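Local coordinates for phosphate transporter (Thermotoga maritima MSB8, PDB 6L85), which probably imports phosphate across the cell membrane by coupling its uptake to sodium ions, as a bacterial relative of the human SLC20 carriers, at residues Met14-Asp22 / His254-Ala262; Gly101-Ser109 / Leu342-Val350. All coordinates share one frame; numbering follows the deposited sequence.

Contact 1 (Met14-Asp22 / His254-Ala262); sequences MAFSIGAND and HGANDVANA. With NA (sodium ion), chain R; NA (sodium ion), chain Q.
Ile18 overlaps the turn where helix 231-258 gives way to helix 260-275. It is a knob in a hole formed by His254, Asp258, Asn261 and Ala262. Its CG1 branch lies anti to the carbonyl carbon (chi1 -65°), and this sends CD1 toward the turn, 3.6 Å from Asn261 CB. The other branch ends at the His254 ring, with CG2 3.7 Å from CE1 and near the ring plane. Helix 2-32 is thus packed against a helix break that carries a sodium site. One turn earlier, Met14 bends at chi2 and lays CG and CE along Asn261 O and CB. Ala15 CB meets Ala262 CB at 3.9 Å.

The Asp22 carboxylate meets the edge of the His254 ring, its plane turned 82° from the ring plane. His254 NE2 donates to Asp22 OD2 at 2.8 Å, in the ring plane and to the anti lone pair. Glu49 bonds ND1, so both ring nitrogens are held and the ring's rotation is fixed. Asp258 CB covers one ring face. The carboxylates of Asp22 and Asp258 arrive from opposite directions. Each sends OD1 to a different sodium ion, which should offset part of their charge. Asn257 OD1 and a water share the Asp258 sodium ion, and Thr107 OG1 and Ile344 O complete its five ligands. Asn21 OD1 likewise joins the Asp22 ion. Asp22 OD2 and Asp258 OD2, two acceptors, are 3.0 Å apart.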
loop_
_atom_site.group_PDB
_atom_site.type_symbol
_atom_site.label_atom_id
_atom_site.label_comp_id
_atom_site.label_asym_id
_atom_site.label_seq_id
_atom_site.Cartn_x
_atom_site.Cartn_y
_atom_site.Cartn_z
ATOM N N MET B 14 -21.021 -15.237 -3.897
ATOM C CA MET B 14 -21.530 -13.925 -3.530
ATOM C C MET B 14 -20.495 -12.829 -3.797
ATOM O O MET B 14 -20.821 -11.776 -4.356
ATOM C CB MET B 14 -21.948 -13.942 -2.064
ATOM C CG MET B 14 -22.415 -12.628 -1.553
ATOM S SD MET B 14 -24.053 -12.202 -2.188
ATOM C CE MET B 14 -24.172 -10.519 -1.618
ATOM N N ALA B 15 -19.236 -13.057 -3.382
ATOM C CA ALA B 15 -18.181 -12.061 -3.575
ATOM C C ALA B 15 -17.937 -11.797 -5.059
ATOM O O ALA B 15 -17.782 -10.638 -5.488
ATOM C CB ALA B 15 -16.900 -12.544 -2.882
ATOM N N PHE B 16 -17.893 -12.872 -5.853
ATOM C CA PHE B 16 -17.784 -12.765 -7.304
ATOM C C PHE B 16 -18.892 -11.882 -7.875
ATOM O O PHE B 16 -18.636 -11.003 -8.713
ATOM C CB PHE B 16 -17.830 -14.174 -7.903
ATOM C CG PHE B 16 -17.550 -14.218 -9.374
ATOM C CD1 PHE B 16 -18.553 -13.965 -10.290
ATOM C CD2 PHE B 16 -16.276 -14.510 -9.842
ATOM C CE1 PHE B 16 -18.304 -13.988 -11.649
ATOM C CE2 PHE B 16 -16.018 -14.544 -11.203
ATOM C CZ PHE B 16 -17.039 -14.272 -12.107
ATOM N N SER B 17 -20.137 -12.089 -7.407
ATOM C CA SER B 17 -21.266 -11.313 -7.924
ATOM C C SER B 17 -21.152 -9.842 -7.542
ATOM O O SER B 17 -21.499 -8.957 -8.345
ATOM C CB SER B 17 -22.589 -11.937 -7.440
ATOM O OG SER B 17 -22.993 -11.478 -6.157
ATOM N N ILE B 18 -20.622 -9.556 -6.347
ATOM C CA ILE B 18 -20.373 -8.163 -5.954
ATOM C C ILE B 18 -19.367 -7.498 -6.900
ATOM O O ILE B 18 -19.593 -6.385 -7.401
ATOM C CB ILE B 18 -19.885 -8.102 -4.492
ATOM C CG1 ILE B 18 -20.973 -8.572 -3.526
ATOM C CG2 ILE B 18 -19.391 -6.712 -4.140
ATOM C CD1 ILE B 18 -20.473 -8.839 -2.099
ATOM N N GLY B 19 -18.213 -8.147 -7.113
ATOM C CA GLY B 19 -17.219 -7.567 -8.007
ATOM C C GLY B 19 -17.790 -7.303 -9.389
ATOM O O GLY B 19 -17.616 -6.209 -9.952
ATOM N N ALA B 20 -18.551 -8.277 -9.912
ATOM C CA ALA B 20 -19.145 -8.167 -11.239
ATOM C C ALA B 20 -20.094 -6.981 -11.337
ATOM O O ALA B 20 -20.042 -6.210 -12.310
ATOM C CB ALA B 20 -19.881 -9.463 -11.582
ATOM N N ASN B 21 -20.982 -6.812 -10.340
ATOM C CA ASN B 21 -21.972 -5.744 -10.447
ATOM C C ASN B 21 -21.401 -4.373 -10.142
ATOM O O ASN B 21 -21.891 -3.370 -10.678
ATOM C CB ASN B 21 -23.162 -5.978 -9.501
ATOM C CG ASN B 21 -24.422 -5.246 -9.968
ATOM O OD1 ASN B 21 -24.746 -4.133 -9.503
ATOM N ND2 ASN B 21 -25.118 -5.857 -10.920
ATOM N N ASP B 22 -20.405 -4.289 -9.265
ATOM C CA ASP B 22 -20.033 -2.997 -8.716
ATOM C C ASP B 22 -18.744 -2.398 -9.261
ATOM O O ASP B 22 -18.448 -1.249 -8.906
ATOM C CB ASP B 22 -19.896 -3.086 -7.191
ATOM C CG ASP B 22 -21.239 -3.240 -6.473
ATOM O OD1 ASP B 22 -22.287 -3.276 -7.132
ATOM O OD2 ASP B 22 -21.232 -3.340 -5.238
ATOM N N HIS B 254 -14.853 0.739 -1.787
ATOM C CA HIS B 254 -15.858 -0.260 -2.111
ATOM C C HIS B 254 -15.514 -1.608 -1.485
ATOM O O HIS B 254 -16.386 -2.267 -0.899
ATOM C CB HIS B 254 -16.008 -0.403 -3.625
ATOM C CG HIS B 254 -16.958 -1.483 -3.993
ATOM N ND1 HIS B 254 -16.550 -2.771 -4.247
ATOM C CD2 HIS B 254 -18.311 -1.494 -4.059
ATOM C CE1 HIS B 254 -17.608 -3.531 -4.473
ATOM N NE2 HIS B 254 -18.691 -2.781 -4.347
ATOM N N GLY B 255 -14.260 -2.054 -1.640
ATOM C CA GLY B 255 -13.823 -3.260 -0.948
ATOM C C GLY B 255 -14.036 -3.167 0.552
ATOM O O GLY B 255 -14.536 -4.105 1.172
ATOM N N ALA B 256 -13.736 -1.996 1.128
ATOM C CA ALA B 256 -13.856 -1.807 2.567
ATOM C C ALA B 256 -15.314 -1.939 3.047
ATOM O O ALA B 256 -15.589 -2.610 4.051
ATOM C CB ALA B 256 -13.270 -0.450 2.951
ATOM N N ASN B 257 -16.263 -1.345 2.317
ATOM C CA ASN B 257 -17.652 -1.391 2.774
ATOM C C ASN B 257 -18.353 -2.684 2.375
ATOM O O ASN B 257 -19.169 -3.200 3.144
ATOM C CB ASN B 257 -18.457 -0.188 2.240
ATOM C CG ASN B 257 -19.740 0.071 3.059
ATOM O OD1 ASN B 257 -20.808 -0.413 2.710
ATOM N ND2 ASN B 257 -19.611 0.785 4.168
ATOM N N ASP B 258 -18.041 -3.241 1.205
ATOM C CA ASP B 258 -18.847 -4.315 0.655
ATOM C C ASP B 258 -18.268 -5.715 0.842
ATOM O O ASP B 258 -19.002 -6.680 0.591
ATOM C CB ASP B 258 -19.077 -4.094 -0.842
ATOM C CG ASP B 258 -20.220 -3.121 -1.136
ATOM O OD1 ASP B 258 -20.564 -2.275 -0.297
ATOM O OD2 ASP B 258 -20.741 -3.187 -2.255
ATOM N N VAL B 259 -16.991 -5.879 1.238
ATOM C CA VAL B 259 -16.563 -7.263 1.455
ATOM C C VAL B 259 -17.452 -7.908 2.510
ATOM O O VAL B 259 -17.749 -9.098 2.422
ATOM C CB VAL B 259 -15.056 -7.379 1.805
ATOM C CG1 VAL B 259 -14.743 -6.843 3.220
ATOM C CG2 VAL B 259 -14.581 -8.861 1.649
ATOM N N ALA B 260 -17.953 -7.115 3.459
ATOM C CA ALA B 260 -18.930 -7.581 4.445
ATOM C C ALA B 260 -20.105 -8.338 3.834
ATOM O O ALA B 260 -20.598 -9.283 4.453
ATOM C CB ALA B 260 -19.474 -6.403 5.260
ATOM N N ASN B 261 -20.564 -7.964 2.635
ATOM C CA ASN B 261 -21.762 -8.625 2.116
ATOM C C ASN B 261 -21.533 -10.101 1.828
ATOM O O ASN B 261 -22.503 -10.876 1.755
ATOM C CB ASN B 261 -22.284 -7.925 0.862
ATOM C CG ASN B 261 -22.503 -6.445 1.074
ATOM O OD1 ASN B 261 -22.654 -5.968 2.220
ATOM N ND2 ASN B 261 -22.549 -5.707 -0.015
ATOM N N ALA B 262 -20.275 -10.506 1.666
ATOM C CA ALA B 262 -19.931 -11.920 1.571
ATOM C C ALA B 262 -19.226 -12.439 2.813
ATOM O O ALA B 262 -19.466 -13.581 3.216
ATOM C CB ALA B 262 -19.056 -12.176 0.342
HETATM NA NA NA R . -22.017 -1.842 1.396
HETATM NA NA NA Q . -24.214 -2.219 -7.824
HETATM O O HOH W 1 -23.309 -1.208 -9.781
HETATM O O HOH W 2 -21.934 -3.478 2.967
#

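Contact 2 (Gly101-Ser109 / Leu342-Val350); sequences GYPVSTTHS and LPISTTHVV. With NA (sodium ion), chain R; NA (sodium ion), chain Q; PO4 (phosphate ion), chain P.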
loop_
_atom_site.group_PDB
_atom_site.type_symbol
_atom_site.label_atom_id
_atom_site.label_comp_id
_atom_site.label_asym_id
_atom_site.label_seq_id
_atom_site.Cartn_x
_atom_site.Cartn_y
_atom_site.Cartn_z
ATOM N N GLY B 101 -27.119 -6.551 -17.175
ATOM C CA GLY B 101 -26.443 -5.267 -17.129
ATOM C C GLY B 101 -27.051 -4.254 -16.184
ATOM O O GLY B 101 -26.790 -3.057 -16.325
ATOM N N TYR B 102 -27.861 -4.693 -15.206
ATOM C CA TYR B 102 -28.458 -3.667 -14.354
ATOM C C TYR B 102 -27.656 -3.498 -13.071
ATOM O O TYR B 102 -27.352 -4.490 -12.389
ATOM C CB TYR B 102 -29.909 -4.017 -14.027
ATOM C CG TYR B 102 -30.853 -3.762 -15.186
ATOM C CD1 TYR B 102 -30.992 -4.690 -16.208
ATOM C CD2 TYR B 102 -31.586 -2.582 -15.274
ATOM C CE1 TYR B 102 -31.849 -4.459 -17.283
ATOM C CE2 TYR B 102 -32.443 -2.339 -16.345
ATOM C CZ TYR B 102 -32.574 -3.284 -17.341
ATOM O OH TYR B 102 -33.425 -3.052 -18.402
ATOM N N PRO B 103 -27.267 -2.269 -12.731
ATOM C CA PRO B 103 -26.591 -2.002 -11.451
ATOM C C PRO B 103 -27.594 -2.033 -10.302
ATOM O O PRO B 103 -28.547 -1.250 -10.285
ATOM C CB PRO B 103 -26.008 -0.594 -11.650
ATOM C CG PRO B 103 -26.951 0.060 -12.647
ATOM C CD PRO B 103 -27.514 -1.043 -13.513
ATOM N N VAL B 104 -27.379 -2.946 -9.348
ATOM C CA VAL B 104 -28.213 -3.085 -8.152
ATOM C C VAL B 104 -27.324 -3.004 -6.905
ATOM O O VAL B 104 -26.098 -3.121 -6.974
ATOM C CB VAL B 104 -29.020 -4.408 -8.136
ATOM C CG1 VAL B 104 -30.004 -4.455 -9.286
ATOM C CG2 VAL B 104 -28.084 -5.621 -8.181
ATOM N N SER B 105 -27.966 -2.852 -5.749
ATOM C CA SER B 105 -27.263 -2.834 -4.470
ATOM C C SER B 105 -27.118 -4.251 -3.926
ATOM O O SER B 105 -28.121 -4.891 -3.572
ATOM C CB SER B 105 -27.987 -1.967 -3.448
ATOM O OG SER B 105 -27.388 -2.114 -2.166
ATOM N N THR B 106 -25.867 -4.722 -3.830
ATOM C CA THR B 106 -25.568 -6.008 -3.202
ATOM C C THR B 106 -25.719 -5.924 -1.689
ATOM O O THR B 106 -25.971 -6.941 -1.039
ATOM C CB THR B 106 -24.135 -6.480 -3.572
ATOM O OG1 THR B 106 -23.149 -5.680 -2.889
ATOM C CG2 THR B 106 -23.878 -6.369 -5.095
ATOM N N THR B 107 -25.538 -4.730 -1.117
ATOM C CA THR B 107 -25.755 -4.546 0.315
ATOM C C THR B 107 -27.243 -4.676 0.667
ATOM O O THR B 107 -27.614 -5.398 1.609
ATOM C CB THR B 107 -25.205 -3.180 0.746
ATOM O OG1 THR B 107 -23.852 -3.022 0.273
ATOM C CG2 THR B 107 -25.262 -2.990 2.267
ATOM N N HIS B 108 -28.112 -3.974 -0.075
ATOM C CA HIS B 108 -29.551 -4.130 0.142
ATOM C C HIS B 108 -29.945 -5.582 -0.021
ATOM O O HIS B 108 -30.740 -6.114 0.769
ATOM C CB HIS B 108 -30.347 -3.244 -0.823
ATOM C CG HIS B 108 -30.206 -1.782 -0.540
ATOM N ND1 HIS B 108 -30.971 -0.820 -1.158
ATOM C CD2 HIS B 108 -29.387 -1.118 0.310
ATOM C CE1 HIS B 108 -30.632 0.374 -0.703
ATOM N NE2 HIS B 108 -29.660 0.223 0.177
ATOM N N SER B 109 -29.334 -6.257 -1.004
ATOM C CA SER B 109 -29.650 -7.656 -1.272
ATOM C C SER B 109 -29.288 -8.542 -0.090
ATOM O O SER B 109 -30.095 -9.377 0.338
ATOM C CB SER B 109 -28.933 -8.124 -2.537
ATOM O OG SER B 109 -29.121 -7.166 -3.555
ATOM N N LEU B 342 -21.350 1.016 9.046
ATOM C CA LEU B 342 -22.635 1.040 8.352
ATOM C C LEU B 342 -22.521 0.342 7.003
ATOM O O LEU B 342 -21.720 0.770 6.170
ATOM C CB LEU B 342 -23.101 2.480 8.141
ATOM C CG LEU B 342 -23.330 3.247 9.440
ATOM C CD1 LEU B 342 -23.505 4.745 9.211
ATOM C CD2 LEU B 342 -24.531 2.637 10.159
ATOM N N PRO B 343 -23.314 -0.696 6.731
ATOM C CA PRO B 343 -23.365 -1.266 5.381
ATOM C C PRO B 343 -24.237 -0.385 4.496
ATOM O O PRO B 343 -25.448 -0.257 4.710
ATOM C CB PRO B 343 -23.995 -2.648 5.598
ATOM C CG PRO B 343 -24.302 -2.737 7.055
ATOM C CD PRO B 343 -24.255 -1.373 7.632
ATOM N N ILE B 344 -23.618 0.177 3.466
ATOM C CA ILE B 344 -24.131 1.245 2.617
ATOM C C ILE B 344 -24.152 0.719 1.188
ATOM O O ILE B 344 -23.441 -0.232 0.845
ATOM C CB ILE B 344 -23.216 2.494 2.785
ATOM C CG1 ILE B 344 -23.527 3.175 4.102
ATOM C CG2 ILE B 344 -23.252 3.489 1.676
ATOM C CD1 ILE B 344 -24.900 3.104 4.398
ATOM N N SER B 345 -24.990 1.318 0.353
ATOM C CA SER B 345 -24.967 1.019 -1.070
ATOM C C SER B 345 -24.043 1.999 -1.778
ATOM O O SER B 345 -24.285 3.207 -1.757
ATOM C CB SER B 345 -26.361 1.081 -1.681
ATOM O OG SER B 345 -26.254 0.952 -3.088
ATOM N N THR B 346 -22.987 1.475 -2.418
ATOM C CA THR B 346 -22.079 2.341 -3.161
ATOM C C THR B 346 -22.685 2.740 -4.500
ATOM O O THR B 346 -22.377 3.815 -5.013
ATOM C CB THR B 346 -20.715 1.652 -3.372
ATOM O OG1 THR B 346 -20.876 0.508 -4.218
ATOM C CG2 THR B 346 -20.136 1.191 -2.034
ATOM N N THR B 347 -23.520 1.875 -5.082
ATOM C CA THR B 347 -24.279 2.224 -6.283
ATOM C C THR B 347 -25.105 3.501 -6.085
ATOM O O THR B 347 -25.006 4.458 -6.874
ATOM C CB THR B 347 -25.190 1.053 -6.641
ATOM O OG1 THR B 347 -24.444 -0.175 -6.571
ATOM C CG2 THR B 347 -25.783 1.236 -8.017
ATOM N N HIS B 348 -25.916 3.537 -5.013
ATOM C CA HIS B 348 -26.780 4.693 -4.763
ATOM C C HIS B 348 -25.969 5.915 -4.402
ATOM O O HIS B 348 -26.357 7.038 -4.758
ATOM C CB HIS B 348 -27.789 4.387 -3.656
ATOM C CG HIS B 348 -28.632 3.189 -3.946
ATOM N ND1 HIS B 348 -29.361 2.539 -2.976
ATOM C CD2 HIS B 348 -28.827 2.493 -5.092
ATOM C CE1 HIS B 348 -29.976 1.501 -3.513
ATOM N NE2 HIS B 348 -29.670 1.449 -4.795
ATOM N N VAL B 349 -24.836 5.723 -3.722
ATOM C CA VAL B 349 -23.980 6.867 -3.414
ATOM C C VAL B 349 -23.379 7.439 -4.690
ATOM O O VAL B 349 -23.259 8.659 -4.834
ATOM C CB VAL B 349 -22.890 6.492 -2.398
ATOM C CG1 VAL B 349 -21.861 7.609 -2.286
ATOM C CG2 VAL B 349 -23.525 6.204 -1.023
ATOM N N VAL B 350 -22.988 6.580 -5.639
ATOM C CA VAL B 350 -22.426 7.113 -6.876
ATOM C C VAL B 350 -23.492 7.910 -7.611
ATOM O O VAL B 350 -23.237 9.012 -8.109
ATOM C CB VAL B 350 -21.861 5.990 -7.772
ATOM C CG1 VAL B 350 -21.340 6.601 -9.044
ATOM C CG2 VAL B 350 -20.729 5.300 -7.122
HETATM NA NA NA R . -22.017 -1.842 1.396
HETATM NA NA NA Q . -24.214 -2.219 -7.824
HETATM P P PO4 P . -23.706 -1.890 -3.268
HETATM O O1 PO4 P . -24.351 -0.829 -4.159
HETATM O O2 PO4 P . -24.584 -2.265 -2.093
HETATM O O3 PO4 P . -22.392 -1.321 -2.741
HETATM O O4 PO4 P . -23.481 -3.173 -4.051
HETATM O O HOH W 1 -23.309 -1.208 -9.781
HETATM O O HOH W 2 -21.934 -3.478 2.967
#
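The His108 and His348 rings meet obliquely, planes 70° apart, neither stacked nor edge-to-face; their exact closeness is doubtful. One face of His108 is covered by Ser105 CB, offset toward the rim. Ser345 OG sits over the centre of one face of His348. A dodecyl maltoside molecule touches both histidines.

Ser105 and Ser345 are the N-caps of helices 106-121 and 346-357. Their hydroxyls, anti to the backbone N (chi1 172° and 173°), accept from His108 N and His348 N. Each also donates to the phosphate ion between the segments, to O2 and O1 respectively. Thr106 N reaches O4 and Thr346 N reaches O3, both at 2.9 Å; Thr107 N and Thr347 N go to O2 and O1. O4 and O3 also take the hydroxyls of the same threonines, which Asn261 and Asn25 hold in turn. The two helix N-termini probably help stabilise the anion.

Thr107 OG1 donates to phosphate O2 and coordinates one sodium ion at 2.5 Å. Thr347 OG1 donates to O1 and coordinates the other, at 2.4 Å. Ile344 O, Asn257, Asp258 and a water complete the first site; Val104 O, Asn21, Asp22 and a water complete the second. Beside the first ion, Thr107 CG2 packs on Pro343 CB. Paired helix N-termini gripping one phosphate between two sodium ions are consistent with the substrate site of a sodium-dependent phosphate transporter.

How the contacts relate
The centres of contacts 1 and 2 are about 10 Å apart, and both are buried near the middle of the chain. Their segments alternate along the sequence: 14-22, 101-109, 254-262, 342-350. Each contact joins a segment from the first half of the chain to one from the second. Contact 1 brings helix 2-32 to the break between helices 231-258 and 260-275; contact 2 brings together the starts of helices 106-121 and 346-357. Both sodium sites take ligands from both contacts. Asn21 OD1 with Val104 N and Asn257 ND2 with Leu342 O, each 2.9 Å apart, probably form further bonds. Thr107 OG1 and Thr347 OG1 each touch both phosphate and a sodium ion, which links their binding, consistent with coupled transport.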